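Local atomic coordinates of stress response kinase A (Escherichia coli, PDB entry 1ZYL), a protein that phosphorylates itself and other proteins on serine and threonine using ATP, and probably protects the cell against stress linked to reactive oxygen species. Residues S36-V41 against D217-R222; Y42-E47 against F103-S108. All coordinates share one frame; numbering follows the deposited sequence.

Interaction 1. Residues S36-V41 against D217-R222; sequences SYENRV and DLDDAR
Asn39 and Asp219 make the hydrogen bond that joins these two segments, and the loop 217-222 is folded to present that aspartate. At its start Asp217, the inferred magnesium ligand and active-site residue, turns OD1 back to take a weak bond from Asp219 N (3.3 Å). Leu218 opens a type I turn that Ala221 closes, Ala221 N reaching Leu218 O at 2.7 Å. In kinases of the aminoglycoside-phosphotransferase type, this Asp-Leu-Asp corresponds to the metal-binding Asp-Phe-Gly of eukaryotic kinases. Segment 36-41 leads from the turn after strand 32-34, where Ser36 is inferred to be an ATP site, into strand 40-44. The first side-chain bond of Asp219 points toward segment 36-41, and its OD1 meets Asn39. Asn39 ND2 donates to Asp219 OD1 at 2.8 Å, nearly straight at 165°; the acceptor lies in the amide plane, whereas the N-H arrives from above the carboxylate, 68° out of its plane. With an alanine here the amide is gone, and Asp219 OD1 is likely to lose this donor and the turn its direct hydrogen bond to 217-222. Glu38 comes in across Asp219, its CG 3.3 Å from Asp219 OD1. The Glu38 chain bends at chi2 (57°), and its carboxylate binds Arg284, Arg58, Arg61 and Trp280. Glu38 OE1, paired with arginines, is 4.8 Å from Asp219 OD1, like charges not in contact. Next along, Asp220 OD2 forms salt bridges with Arg222 NH1 (2.9 Å) and with Arg61, which links Glu38 to Asp220. Arg222 sets its guanidinium edge against Asp220 O, a weak bond from NE at 3.4 Å.

Interaction 2. Residues Y42-E47 against F103-S108; sequences YQFQDE and FAVFPS
Phe44 has CG between its backbone N and carbonyl carbon, and this chi1 of 70° places the ring so that its CZ corner meets Val105; the methyl that meets the ring is Val105 CG1, anti to the backbone N (chi1 -172°). The two side chains meet at about a right angle. Val105 CG1 lies at the rim of the ring, near its plane, 3.8 Å from Phe44 CZ and 4.0 Å from Phe44 CE2, so the methyl abuts the edge and does not sit over a face. Both side chains are buried. Leu20 of helix 13-22 packs on Phe44, and Phe90 on Val105.

The neighbouring pair is looser and polar. Gln43 sends its chain out extended, CG anti to the backbone N, until NE2 comes 3.7 Å from Ser108 OG, too far to count as a bond. Here the backbones are nearest, with Gln43 CA 7.6 Å from Ser108 CA, at a point where the second segment has left its strand.

Strand 52-57 lies between the two, paired to Phe44 through Phe52 and to Ala104 through Lys55, and the side chains of Phe44 and Val105 reach each other across it, touching Val54 and Phe52 on the way. This is next-but-one strand packing in the five-stranded antiparallel sheet of a protein kinase small lobe.

How the interactions relate
From the N terminus the chain first lays down helix 13-22 and strand 32-34, then turns through 36-39 into strand 40-44; the turn supplies the touching residues of interaction 1, and the end of the strand those of interaction 2. Interaction 2 closes first: after strand 52-57, helix 64-79 and strand 96-98, strand 101-107 returns to the same sheet, with 52-57 between it and 40-44. Interaction 1 closes much later, when 217-222 returns from the large lobe to 36-41, so interaction 2 is nested inside its loop. The centres are about 15 Å apart. Interaction 2 lies wholly within the small lobe; interaction 1 ties that lobe to the loop carrying the inferred magnesium ligand Asp217 across the cleft.

Interaction 1. Residues S36-V41 against D217-R222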
loop_
_atom_site.group_PDB
_atom_site.type_symbol
_atom_site.label_atom_id
_atom_site.label_comp_id
_atom_site.label_asym_id
_atom_site.label_seq_id
_atom_site.Cartn_x
_atom_site.Cartn_y
_atom_site.Cartn_z
ATOM N N SER A 36 -8.796 -4.397 9.311
ATOM C CA SER A 36 -8.102 -3.686 8.246
ATOM C C SER A 36 -8.480 -2.233 8.492
ATOM O O SER A 36 -9.656 -1.923 8.650
ATOM C CB SER A 36 -8.602 -4.113 6.871
ATOM O OG SER A 36 -8.123 -3.219 5.875
ATOM N N TYR A 37 -7.496 -1.344 8.531
ATOM C CA TYR A 37 -7.774 0.061 8.790
ATOM C C TYR A 37 -8.435 0.811 7.637
ATOM O O TYR A 37 -9.420 1.519 7.842
ATOM C CB TYR A 37 -6.483 0.796 9.175
ATOM C CG TYR A 37 -5.899 0.395 10.504
ATOM C CD1 TYR A 37 -6.655 0.479 11.669
ATOM C CD2 TYR A 37 -4.585 -0.066 10.599
ATOM C CE1 TYR A 37 -6.118 0.111 12.897
ATOM C CE2 TYR A 37 -4.037 -0.438 11.820
ATOM C CZ TYR A 37 -4.809 -0.350 12.966
ATOM O OH TYR A 37 -4.289 -0.741 14.178
ATOM N N GLU A 38 -7.886 0.658 6.433
ATOM C CA GLU A 38 -8.393 1.369 5.261
ATOM C C GLU A 38 -9.856 1.143 4.940
ATOM O O GLU A 38 -10.639 2.096 4.872
ATOM C CB GLU A 38 -7.571 1.029 4.020
ATOM C CG GLU A 38 -7.931 1.903 2.828
ATOM C CD GLU A 38 -7.758 3.386 3.133
ATOM O OE1 GLU A 38 -6.689 3.946 2.807
ATOM O OE2 GLU A 38 -8.686 3.987 3.716
ATOM N N ASN A 39 -10.216 -0.117 4.721
ATOM C CA ASN A 39 -11.589 -0.463 4.393
ATOM C C ASN A 39 -12.135 -1.452 5.421
ATOM O O ASN A 39 -11.375 -2.057 6.168
ATOM C CB ASN A 39 -11.645 -1.093 3.003
ATOM C CG ASN A 39 -10.703 -0.427 2.016
ATOM O OD1 ASN A 39 -10.911 0.720 1.612
ATOM N ND2 ASN A 39 -9.655 -1.155 1.618
ATOM N N ARG A 40 -13.454 -1.608 5.445
ATOM C CA ARG A 40 -14.118 -2.533 6.358
ATOM C C ARG A 40 -14.259 -3.909 5.697
ATOM O O ARG A 40 -14.968 -4.055 4.705
ATOM C CB ARG A 40 -15.504 -1.988 6.730
ATOM C CG ARG A 40 -15.563 -1.166 8.023
ATOM C CD ARG A 40 -15.264 -2.070 9.207
ATOM N NE ARG A 40 -15.712 -1.528 10.489
ATOM C CZ ARG A 40 -15.614 -2.180 11.648
ATOM N NH1 ARG A 40 -16.047 -1.614 12.764
ATOM N NH2 ARG A 40 -15.078 -3.395 11.695
ATOM N N VAL A 41 -13.575 -4.909 6.247
ATOM C CA VAL A 41 -13.612 -6.271 5.719
ATOM C C VAL A 41 -14.218 -7.256 6.705
ATOM O O VAL A 41 -13.860 -7.272 7.880
ATOM C CB VAL A 41 -12.202 -6.797 5.368
ATOM C CG1 VAL A 41 -12.261 -8.306 5.130
ATOM C CG2 VAL A 41 -11.657 -6.082 4.133
ATOM N N ASP A 217 -4.478 -7.757 -1.101
ATOM C CA ASP A 217 -4.731 -6.330 -0.990
ATOM C C ASP A 217 -4.135 -5.469 -2.100
ATOM O O ASP A 217 -2.990 -5.030 -2.001
ATOM C CB ASP A 217 -4.221 -5.830 0.367
ATOM C CG ASP A 217 -5.015 -4.657 0.894
ATOM O OD1 ASP A 217 -5.620 -3.938 0.067
ATOM O OD2 ASP A 217 -5.026 -4.448 2.130
ATOM N N LEU A 218 -4.914 -5.219 -3.149
ATOM C CA LEU A 218 -4.457 -4.376 -4.241
ATOM C C LEU A 218 -5.087 -2.996 -4.131
ATOM O O LEU A 218 -4.934 -2.160 -5.020
ATOM C CB LEU A 218 -4.822 -4.981 -5.592
ATOM C CG LEU A 218 -4.246 -6.339 -5.992
ATOM C CD1 LEU A 218 -4.290 -6.422 -7.500
ATOM C CD2 LEU A 218 -2.815 -6.514 -5.514
ATOM N N ASP A 219 -5.794 -2.758 -3.033
ATOM C CA ASP A 219 -6.461 -1.478 -2.817
ATOM C C ASP A 219 -5.548 -0.289 -3.117
ATOM O O ASP A 219 -6.020 0.778 -3.518
ATOM C CB ASP A 219 -6.957 -1.375 -1.372
ATOM C CG ASP A 219 -7.917 -0.211 -1.162
ATOM O OD1 ASP A 219 -7.992 0.305 -0.027
ATOM O OD2 ASP A 219 -8.606 0.175 -2.130
ATOM N N ASP A 220 -4.243 -0.476 -2.927
ATOM C CA ASP A 220 -3.283 0.601 -3.160
ATOM C C ASP A 220 -2.609 0.582 -4.517
ATOM O O ASP A 220 -1.881 1.508 -4.858
ATOM C CB ASP A 220 -2.232 0.624 -2.049
ATOM C CG ASP A 220 -2.668 1.472 -0.848
ATOM O OD1 ASP A 220 -2.344 1.103 0.308
ATOM O OD2 ASP A 220 -3.324 2.516 -1.064
ATOM N N ALA A 221 -2.866 -0.457 -5.299
ATOM C CA ALA A 221 -2.289 -0.562 -6.634
ATOM C C ALA A 221 -2.263 0.832 -7.245
ATOM O O ALA A 221 -3.282 1.512 -7.307
ATOM C CB ALA A 221 -3.128 -1.511 -7.501
ATOM N N ARG A 222 -1.087 1.253 -7.689
ATOM C CA ARG A 222 -0.916 2.574 -8.266
ATOM C C ARG A 222 0.038 2.446 -9.443
ATOM O O ARG A 222 0.594 1.378 -9.663
ATOM C CB ARG A 222 -0.316 3.486 -7.195
ATOM C CG ARG A 222 -0.916 4.876 -7.117
ATOM C CD ARG A 222 -0.629 5.540 -5.769
ATOM N NE ARG A 222 -1.250 4.814 -4.671
ATOM C CZ ARG A 222 -1.817 5.404 -3.626
ATOM N NH1 ARG A 222 -2.363 4.678 -2.660
ATOM N NH2 ARG A 222 -1.847 6.723 -3.550
#

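Interaction 2. Residues Y42-E47 against F103-S108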
loop_
_atom_site.group_PDB
_atom_site.type_symbol
_atom_site.label_atom_id
_atom_site.label_comp_id
_atom_site.label_asym_id
_atom_site.label_seq_id
_atom_site.Cartn_x
_atom_site.Cartn_y
_atom_site.Cartn_z
ATOM N N TYR A 42 -15.129 -8.084 6.209
ATOM C CA TYR A 42 -15.794 -9.091 7.025
ATOM C C TYR A 42 -15.685 -10.427 6.297
ATOM O O TYR A 42 -15.679 -10.461 5.066
ATOM C CB TYR A 42 -17.278 -8.740 7.228
ATOM C CG TYR A 42 -17.554 -7.519 8.093
ATOM C CD1 TYR A 42 -17.552 -6.232 7.556
ATOM C CD2 TYR A 42 -17.825 -7.660 9.457
ATOM C CE1 TYR A 42 -17.814 -5.108 8.358
ATOM C CE2 TYR A 42 -18.090 -6.549 10.270
ATOM C CZ TYR A 42 -18.083 -5.278 9.717
ATOM O OH TYR A 42 -18.338 -4.190 10.530
ATOM N N GLN A 43 -15.592 -11.517 7.055
ATOM C CA GLN A 43 -15.488 -12.862 6.486
ATOM C C GLN A 43 -16.817 -13.591 6.674
ATOM O O GLN A 43 -17.581 -13.270 7.583
ATOM C CB GLN A 43 -14.382 -13.648 7.195
ATOM C CG GLN A 43 -14.120 -15.040 6.631
ATOM C CD GLN A 43 -13.304 -15.906 7.578
ATOM O OE1 GLN A 43 -13.807 -16.365 8.605
ATOM N NE2 GLN A 43 -12.036 -16.123 7.242
ATOM N N PHE A 44 -17.092 -14.575 5.824
ATOM C CA PHE A 44 -18.335 -15.332 5.928
ATOM C C PHE A 44 -18.292 -16.609 5.085
ATOM O O PHE A 44 -17.801 -16.597 3.958
ATOM C CB PHE A 44 -19.515 -14.448 5.504
ATOM C CG PHE A 44 -19.547 -14.132 4.033
ATOM C CD1 PHE A 44 -20.237 -14.949 3.146
ATOM C CD2 PHE A 44 -18.876 -13.024 3.530
ATOM C CE1 PHE A 44 -20.258 -14.668 1.779
ATOM C CE2 PHE A 44 -18.891 -12.734 2.161
ATOM C CZ PHE A 44 -19.584 -13.559 1.287
ATOM N N GLN A 45 -18.792 -17.710 5.640
ATOM C CA GLN A 45 -18.814 -18.986 4.926
ATOM C C GLN A 45 -19.933 -18.979 3.896
ATOM O O GLN A 45 -20.747 -18.057 3.855
ATOM C CB GLN A 45 -19.038 -20.149 5.891
ATOM C CG GLN A 45 -17.994 -20.281 6.972
ATOM C CD GLN A 45 -18.347 -21.361 7.974
ATOM O OE1 GLN A 45 -18.363 -22.547 7.646
ATOM N NE2 GLN A 45 -18.643 -20.953 9.203
ATOM N N ASP A 46 -19.975 -20.021 3.074
ATOM C CA ASP A 46 -20.990 -20.140 2.032
ATOM C C ASP A 46 -21.773 -21.435 2.238
ATOM O O ASP A 46 -21.409 -22.252 3.082
ATOM C CB ASP A 46 -20.300 -20.149 0.664
ATOM C CG ASP A 46 -21.261 -19.919 -0.479
ATOM O OD1 ASP A 46 -21.953 -18.875 -0.480
ATOM O OD2 ASP A 46 -21.316 -20.780 -1.383
ATOM N N GLU A 47 -22.856 -21.615 1.486
ATOM C CA GLU A 47 -23.658 -22.834 1.590
ATOM C C GLU A 47 -22.821 -23.992 1.044
ATOM O O GLU A 47 -23.043 -24.472 -0.072
ATOM C CB GLU A 47 -24.955 -22.693 0.783
ATOM C CG GLU A 47 -24.735 -22.359 -0.681
ATOM C CD GLU A 47 -25.349 -21.033 -1.074
ATOM O OE1 GLU A 47 -25.188 -20.056 -0.311
ATOM O OE2 GLU A 47 -25.982 -20.966 -2.150
ATOM N N PHE A 103 -18.619 -2.271 -2.805
ATOM C CA PHE A 103 -18.013 -3.432 -2.174
ATOM C C PHE A 103 -17.797 -4.564 -3.154
ATOM O O PHE A 103 -18.395 -4.588 -4.229
ATOM C CB PHE A 103 -18.860 -3.927 -1.003
ATOM C CG PHE A 103 -20.227 -4.425 -1.390
ATOM C CD1 PHE A 103 -21.189 -3.557 -1.891
ATOM C CD2 PHE A 103 -20.576 -5.755 -1.190
ATOM C CE1 PHE A 103 -22.481 -4.010 -2.181
ATOM C CE2 PHE A 103 -21.868 -6.213 -1.479
ATOM C CZ PHE A 103 -22.816 -5.341 -1.972
ATOM N N ALA A 104 -16.929 -5.496 -2.772
ATOM C CA ALA A 104 -16.611 -6.653 -3.590
ATOM C C ALA A 104 -16.436 -7.849 -2.666
ATOM O O ALA A 104 -16.278 -7.688 -1.459
ATOM C CB ALA A 104 -15.337 -6.402 -4.378
ATOM N N VAL A 105 -16.467 -9.048 -3.231
ATOM C CA VAL A 105 -16.321 -10.263 -2.443
ATOM C C VAL A 105 -15.118 -11.045 -2.947
ATOM O O VAL A 105 -14.991 -11.282 -4.144
ATOM C CB VAL A 105 -17.590 -11.148 -2.544
ATOM C CG1 VAL A 105 -17.492 -12.302 -1.579
ATOM C CG2 VAL A 105 -18.834 -10.317 -2.243
ATOM N N PHE A 106 -14.230 -11.439 -2.043
ATOM C CA PHE A 106 -13.050 -12.186 -2.456
ATOM C C PHE A 106 -12.959 -13.547 -1.791
ATOM O O PHE A 106 -13.318 -13.706 -0.622
ATOM C CB PHE A 106 -11.763 -11.419 -2.133
ATOM C CG PHE A 106 -11.687 -10.057 -2.747
ATOM C CD1 PHE A 106 -12.425 -9.004 -2.228
ATOM C CD2 PHE A 106 -10.861 -9.823 -3.841
ATOM C CE1 PHE A 106 -12.341 -7.736 -2.789
ATOM C CE2 PHE A 106 -10.770 -8.559 -4.411
ATOM C CZ PHE A 106 -11.512 -7.511 -3.884
ATOM N N PRO A 107 -12.464 -14.550 -2.532
ATOM C CA PRO A 107 -12.301 -15.920 -2.042
ATOM C C PRO A 107 -11.305 -15.940 -0.893
ATOM O O PRO A 107 -10.109 -15.775 -1.116
ATOM C CB PRO A 107 -11.757 -16.659 -3.259
ATOM C CG PRO A 107 -12.300 -15.879 -4.416
ATOM C CD PRO A 107 -12.125 -14.462 -3.965
ATOM N N SER A 108 -11.784 -16.132 0.331
ATOM C CA SER A 108 -10.876 -16.171 1.472
ATOM C C SER A 108 -9.717 -17.091 1.111
ATOM O O SER A 108 -9.892 -18.295 0.913
ATOM C CB SER A 108 -11.588 -16.683 2.723
ATOM O OG SER A 108 -10.700 -16.710 3.825
#